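Local coordinates for protein xyloglucan-specific endo-beta-1,4-glucanase BoGH5A (Bacteroides ovatus, PDB 3ZMR) that hydrolyses internal beta-1,4-glucosidic linkages in the xyloglucan backbone with retention of configuration, releasing xyloglucan oligosaccharides, at residues A[336-344]-A[366-377]. Residues are numbered along the deposited sequence; the frame is centred on the assembly and turned at random.
Sequences HYYDPYDFT and SATGQEGDIEAT. With BGC (beta-D-glucopyranose), chain C; GLC (alpha-D-glucopyranose), chain L.
Tyr-337, Pro-340 and Asp-342 carry a mixed polar and apolar loop-to-helix contact on the outer side of the (beta/alpha)8 barrel, where the end of its sixth strand, 331-337, the following loop and helix 341-344 pack on the loop before helix 371-379 and its first turns. With CG anti to the backbone N (chi1 -171°), the ring of Tyr-337 extends far enough for OH to lie 3.3 Å from CG1 of Ile-374. Farther back on the ring, CE1 lies 3.7 Å from CG2 of Thr-377, while Asp-339 N sits over the centre of one ring face. One water ties the polar ends together, bonding to the Tyr-337 hydroxyl and Thr-377 OG1 and donating to Asp-339 OD2. Pro-340, which follows a cis peptide bond, packs against the turn before the helix, its CD 3.5 Å from Gly-369 O. Gly-369, at positive phi, fits closely here: a CB would run into Pro-340. The residues on either side of Tyr-337 in sequence reach the active site instead: His-336 ND1 is hydrogen-bonded to Glu-262, the probable proton donor, and Tyr-338 OH to Glu-395, the inferred nucleophile. At the other end of the contact, Ser-366 OG donates to Asp-342 OD1 at 2.6 Å, approaching from the syn side but 33° out of the carboxylate plane. An alanine in place of Asp-342 is likely to leave the Ser-366 hydroxyl without this acceptor and a second water without one anchor. That water donates to Asp-342 OD2 and accepts from Ala-367 N, its oxygen 2.8 Å from the latter.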
loop_
_atom_site.group_PDB
_atom_site.type_symbol
_atom_site.label_atom_id
_atom_site.label_comp_id
_atom_site.label_asym_id
_atom_site.label_seq_id
_atom_site.Cartn_x
_atom_site.Cartn_y
_atom_site.Cartn_z
ATOM N N HIS A 336 6.320 -5.296 -0.750
ATOM C CA HIS A 336 6.828 -6.504 -0.132
ATOM C C HIS A 336 8.075 -6.913 -0.883
ATOM O O HIS A 336 8.258 -6.526 -2.034
ATOM C CB HIS A 336 5.764 -7.610 -0.130
ATOM C CG HIS A 336 4.529 -7.278 0.640
ATOM N ND1 HIS A 336 3.382 -8.033 0.582
ATOM C CD2 HIS A 336 4.273 -6.274 1.510
ATOM C CE1 HIS A 336 2.471 -7.491 1.372
ATOM N NE2 HIS A 336 2.983 -6.414 1.931
ATOM N N TYR A 337 8.918 -7.726 -0.256
ATOM C CA TYR A 337 10.219 -8.060 -0.885
ATOM C C TYR A 337 10.603 -9.489 -0.514
ATOM O O TYR A 337 10.929 -9.780 0.635
ATOM C CB TYR A 337 11.331 -7.088 -0.467
ATOM C CG TYR A 337 12.578 -7.297 -1.282
ATOM C CD1 TYR A 337 12.650 -6.886 -2.610
ATOM C CD2 TYR A 337 13.662 -7.984 -0.750
ATOM C CE1 TYR A 337 13.780 -7.134 -3.364
ATOM C CE2 TYR A 337 14.802 -8.227 -1.485
ATOM C CZ TYR A 337 14.857 -7.790 -2.802
ATOM O OH TYR A 337 15.982 -8.025 -3.563
ATOM N N TYR A 338 10.574 -10.345 -1.521
ATOM C CA TYR A 338 10.902 -11.773 -1.358
ATOM C C TYR A 338 11.927 -12.285 -2.387
ATOM O O TYR A 338 12.102 -13.489 -2.545
ATOM C CB TYR A 338 9.636 -12.609 -1.415
ATOM C CG TYR A 338 8.734 -12.514 -0.207
ATOM C CD1 TYR A 338 9.107 -13.085 0.996
ATOM C CD2 TYR A 338 7.500 -11.874 -0.273
ATOM C CE1 TYR A 338 8.264 -13.047 2.094
ATOM C CE2 TYR A 338 6.655 -11.836 0.814
ATOM C CZ TYR A 338 7.029 -12.435 1.998
ATOM O OH TYR A 338 6.195 -12.462 3.095
ATOM N N ASP A 339 12.624 -11.389 -3.081
ATOM C CA ASP A 339 13.633 -11.822 -4.032
ATOM C C ASP A 339 14.851 -12.323 -3.261
ATOM O O ASP A 339 15.249 -11.737 -2.262
ATOM C CB ASP A 339 14.087 -10.671 -4.961
ATOM C CG ASP A 339 12.967 -10.112 -5.838
ATOM O OD1 ASP A 339 11.929 -10.781 -6.025
ATOM O OD2 ASP A 339 13.177 -8.988 -6.367
ATOM N N PRO A 340 15.503 -13.396 -3.748
ATOM C CA PRO A 340 15.078 -14.249 -4.833
ATOM C C PRO A 340 14.085 -15.307 -4.354
ATOM O O PRO A 340 14.301 -15.985 -3.318
ATOM C CB PRO A 340 16.386 -14.913 -5.284
ATOM C CG PRO A 340 17.248 -14.952 -4.069
ATOM C CD PRO A 340 16.756 -13.862 -3.127
ATOM N N TYR A 341 12.987 -15.404 -5.085
ATOM C CA TYR A 341 11.857 -16.265 -4.729
ATOM C C TYR A 341 12.262 -17.740 -4.510
ATOM O O TYR A 341 11.774 -18.383 -3.582
ATOM C CB TYR A 341 10.803 -16.182 -5.838
ATOM C CG TYR A 341 9.658 -17.130 -5.668
ATOM C CD1 TYR A 341 8.606 -16.844 -4.816
ATOM C CD2 TYR A 341 9.616 -18.327 -6.390
ATOM C CE1 TYR A 341 7.545 -17.723 -4.668
ATOM C CE2 TYR A 341 8.548 -19.207 -6.262
ATOM C CZ TYR A 341 7.525 -18.903 -5.397
ATOM O OH TYR A 341 6.477 -19.785 -5.248
ATOM N N ASP A 342 13.174 -18.246 -5.334
ATOM C CA ASP A 342 13.574 -19.650 -5.227
ATOM C C ASP A 342 14.374 -19.988 -3.957
ATOM O O ASP A 342 14.467 -21.151 -3.587
ATOM C CB ASP A 342 14.229 -20.197 -6.515
ATOM C CG ASP A 342 15.511 -19.524 -6.880
ATOM O OD1 ASP A 342 15.945 -18.567 -6.203
ATOM O OD2 ASP A 342 16.127 -19.992 -7.863
ATOM N N PHE A 343 14.896 -18.966 -3.302
ATOM C CA PHE A 343 15.489 -19.098 -1.980
ATOM C C PHE A 343 14.468 -18.847 -0.851
ATOM O O PHE A 343 14.286 -19.668 0.051
ATOM C CB PHE A 343 16.691 -18.149 -1.827
ATOM C CG PHE A 343 17.251 -18.094 -0.432
ATOM C CD1 PHE A 343 17.946 -19.159 0.111
ATOM C CD2 PHE A 343 17.063 -16.967 0.350
ATOM C CE1 PHE A 343 18.435 -19.091 1.392
ATOM C CE2 PHE A 343 17.557 -16.890 1.638
ATOM C CZ PHE A 343 18.238 -17.956 2.164
ATOM N N THR A 344 13.765 -17.724 -0.929
ATOM C CA THR A 344 12.958 -17.281 0.209
ATOM C C THR A 344 11.718 -18.131 0.476
ATOM O O THR A 344 11.528 -18.582 1.600
ATOM C CB THR A 344 12.517 -15.825 0.087
ATOM O OG1 THR A 344 11.772 -15.660 -1.123
ATOM C CG2 THR A 344 13.733 -14.884 0.141
ATOM N N SER A 366 20.909 -18.880 -5.733
ATOM C CA SER A 366 20.057 -18.396 -6.815
ATOM C C SER A 366 20.871 -17.630 -7.876
ATOM O O SER A 366 21.914 -17.069 -7.561
ATOM C CB SER A 366 18.986 -17.450 -6.264
ATOM O OG SER A 366 18.273 -18.076 -5.212
ATOM N N ALA A 367 20.344 -17.586 -9.107
ATOM C CA ALA A 367 20.946 -16.814 -10.228
ATOM C C ALA A 367 20.716 -15.308 -10.145
ATOM O O ALA A 367 21.339 -14.529 -10.869
ATOM C CB ALA A 367 20.416 -17.329 -11.570
ATOM N N THR A 368 19.792 -14.922 -9.275
ATOM C CA THR A 368 19.409 -13.521 -9.057
ATOM C C THR A 368 19.309 -13.295 -7.553
ATOM O O THR A 368 19.444 -14.218 -6.763
ATOM C CB THR A 368 18.032 -13.202 -9.676
ATOM O OG1 THR A 368 17.012 -13.961 -9.031
ATOM C CG2 THR A 368 18.013 -13.499 -11.181
ATOM N N GLY A 369 19.050 -12.054 -7.177
ATOM C CA GLY A 369 18.743 -11.699 -5.806
ATOM C C GLY A 369 19.861 -11.851 -4.804
ATOM O O GLY A 369 19.605 -11.952 -3.603
ATOM N N GLN A 370 21.107 -11.834 -5.293
ATOM C CA GLN A 370 22.246 -11.779 -4.415
ATOM C C GLN A 370 22.451 -10.298 -4.027
ATOM O O GLN A 370 21.583 -9.447 -4.322
ATOM C CB GLN A 370 23.484 -12.442 -5.061
ATOM C CG GLN A 370 23.200 -13.859 -5.576
ATOM C CD GLN A 370 22.678 -14.805 -4.511
ATOM O OE1 GLN A 370 23.409 -15.210 -3.621
ATOM N NE2 GLN A 370 21.382 -15.097 -4.566
ATOM N N GLU A 371 23.530 -9.998 -3.323
ATOM C CA GLU A 371 23.737 -8.689 -2.695
ATOM C C GLU A 371 23.524 -7.499 -3.635
ATOM O O GLU A 371 22.828 -6.529 -3.285
ATOM C CB GLU A 371 25.131 -8.603 -2.030
ATOM C CG GLU A 371 25.330 -9.453 -0.767
ATOM C CD GLU A 371 25.799 -10.875 -1.026
ATOM O OE1 GLU A 371 25.648 -11.396 -2.158
ATOM O OE2 GLU A 371 26.329 -11.466 -0.067
ATOM N N GLY A 372 24.133 -7.543 -4.803
ATOM C CA GLY A 372 24.023 -6.419 -5.707
ATOM C C GLY A 372 22.579 -6.203 -6.181
ATOM O O GLY A 372 22.108 -5.077 -6.300
ATOM N N ASP A 373 21.880 -7.288 -6.484
ATOM C CA ASP A 373 20.486 -7.208 -6.923
ATOM C C ASP A 373 19.567 -6.639 -5.831
ATOM O O ASP A 373 18.686 -5.821 -6.115
ATOM C CB ASP A 373 19.944 -8.576 -7.370
ATOM C CG ASP A 373 20.401 -8.990 -8.766
ATOM O OD1 ASP A 373 21.190 -8.268 -9.435
ATOM O OD2 ASP A 373 19.964 -10.097 -9.189
ATOM N N ILE A 374 19.792 -7.062 -4.599
ATOM C CA ILE A 374 19.006 -6.581 -3.462
ATOM C C ILE A 374 19.249 -5.079 -3.286
ATOM O O ILE A 374 18.293 -4.299 -3.139
ATOM C CB ILE A 374 19.340 -7.335 -2.155
ATOM C CG1 ILE A 374 18.921 -8.801 -2.286
ATOM C CG2 ILE A 374 18.670 -6.666 -0.973
ATOM C CD1 ILE A 374 19.350 -9.631 -1.104
ATOM N N GLU A 375 20.517 -4.663 -3.326
ATOM C CA GLU A 375 20.850 -3.224 -3.225
ATOM C C GLU A 375 20.210 -2.420 -4.350
ATOM O O GLU A 375 19.677 -1.339 -4.117
ATOM C CB GLU A 375 22.375 -3.012 -3.218
ATOM C CG GLU A 375 22.842 -1.553 -3.176
ATOM C CD GLU A 375 22.703 -0.889 -1.810
ATOM O OE1 GLU A 375 21.574 -0.473 -1.449
ATOM O OE2 GLU A 375 23.731 -0.770 -1.102
ATOM N N ALA A 376 20.264 -2.933 -5.573
ATOM C CA ALA A 376 19.693 -2.199 -6.712
ATOM C C ALA A 376 18.188 -2.039 -6.559
ATOM O O ALA A 376 17.620 -0.963 -6.784
ATOM C CB ALA A 376 20.011 -2.899 -8.021
ATOM N N THR A 377 17.507 -3.121 -6.215
ATOM C CA THR A 377 16.046 -3.036 -6.132
ATOM C C THR A 377 15.578 -2.156 -4.963
ATOM O O THR A 377 14.742 -1.242 -5.126
ATOM C CB THR A 377 15.432 -4.431 -5.999
ATOM O OG1 THR A 377 15.752 -5.174 -7.187
ATOM C CG2 THR A 377 13.898 -4.337 -5.768
HETATM C C2 BGC C . 1.285 -12.295 1.111
HETATM C C3 BGC C . 1.386 -13.306 2.265
HETATM C C4 BGC C . 2.128 -14.576 1.862
HETATM C C5 BGC C . 3.460 -14.080 1.281
HETATM C C6 BGC C . 4.356 -15.248 0.907
HETATM C C1 BGC C . 2.568 -12.026 0.312
HETATM O O2 BGC C . 0.800 -11.056 1.624
HETATM O O3 BGC C . 0.050 -13.637 2.701
HETATM O O4 BGC C . 2.247 -15.471 3.005
HETATM O O5 BGC C . 3.248 -13.267 0.110
HETATM O O6 BGC C . 3.557 -16.164 0.137
HETATM C C1 GLC L . 2.787 -12.252 0.694
HETATM C C2 GLC L . 1.383 -12.410 1.265
HETATM C C3 GLC L . 1.348 -13.408 2.423
HETATM C C4 GLC L . 1.990 -14.706 1.922
HETATM C C5 GLC L . 3.336 -14.421 1.241
HETATM C C6 GLC L . 4.055 -15.666 0.730
HETATM O O2 GLC L . 0.901 -11.143 1.627
HETATM O O3 GLC L . 0.011 -13.577 2.945
HETATM O O4 GLC L . 2.184 -15.501 3.059
HETATM O O5 GLC L . 3.169 -13.502 0.184
HETATM O O6 GLC L . 4.893 -16.114 1.779
HETATM O O HOH W 1 15.555 -7.787 -6.246
HETATM O O HOH W 2 17.823 -18.858 -9.422
#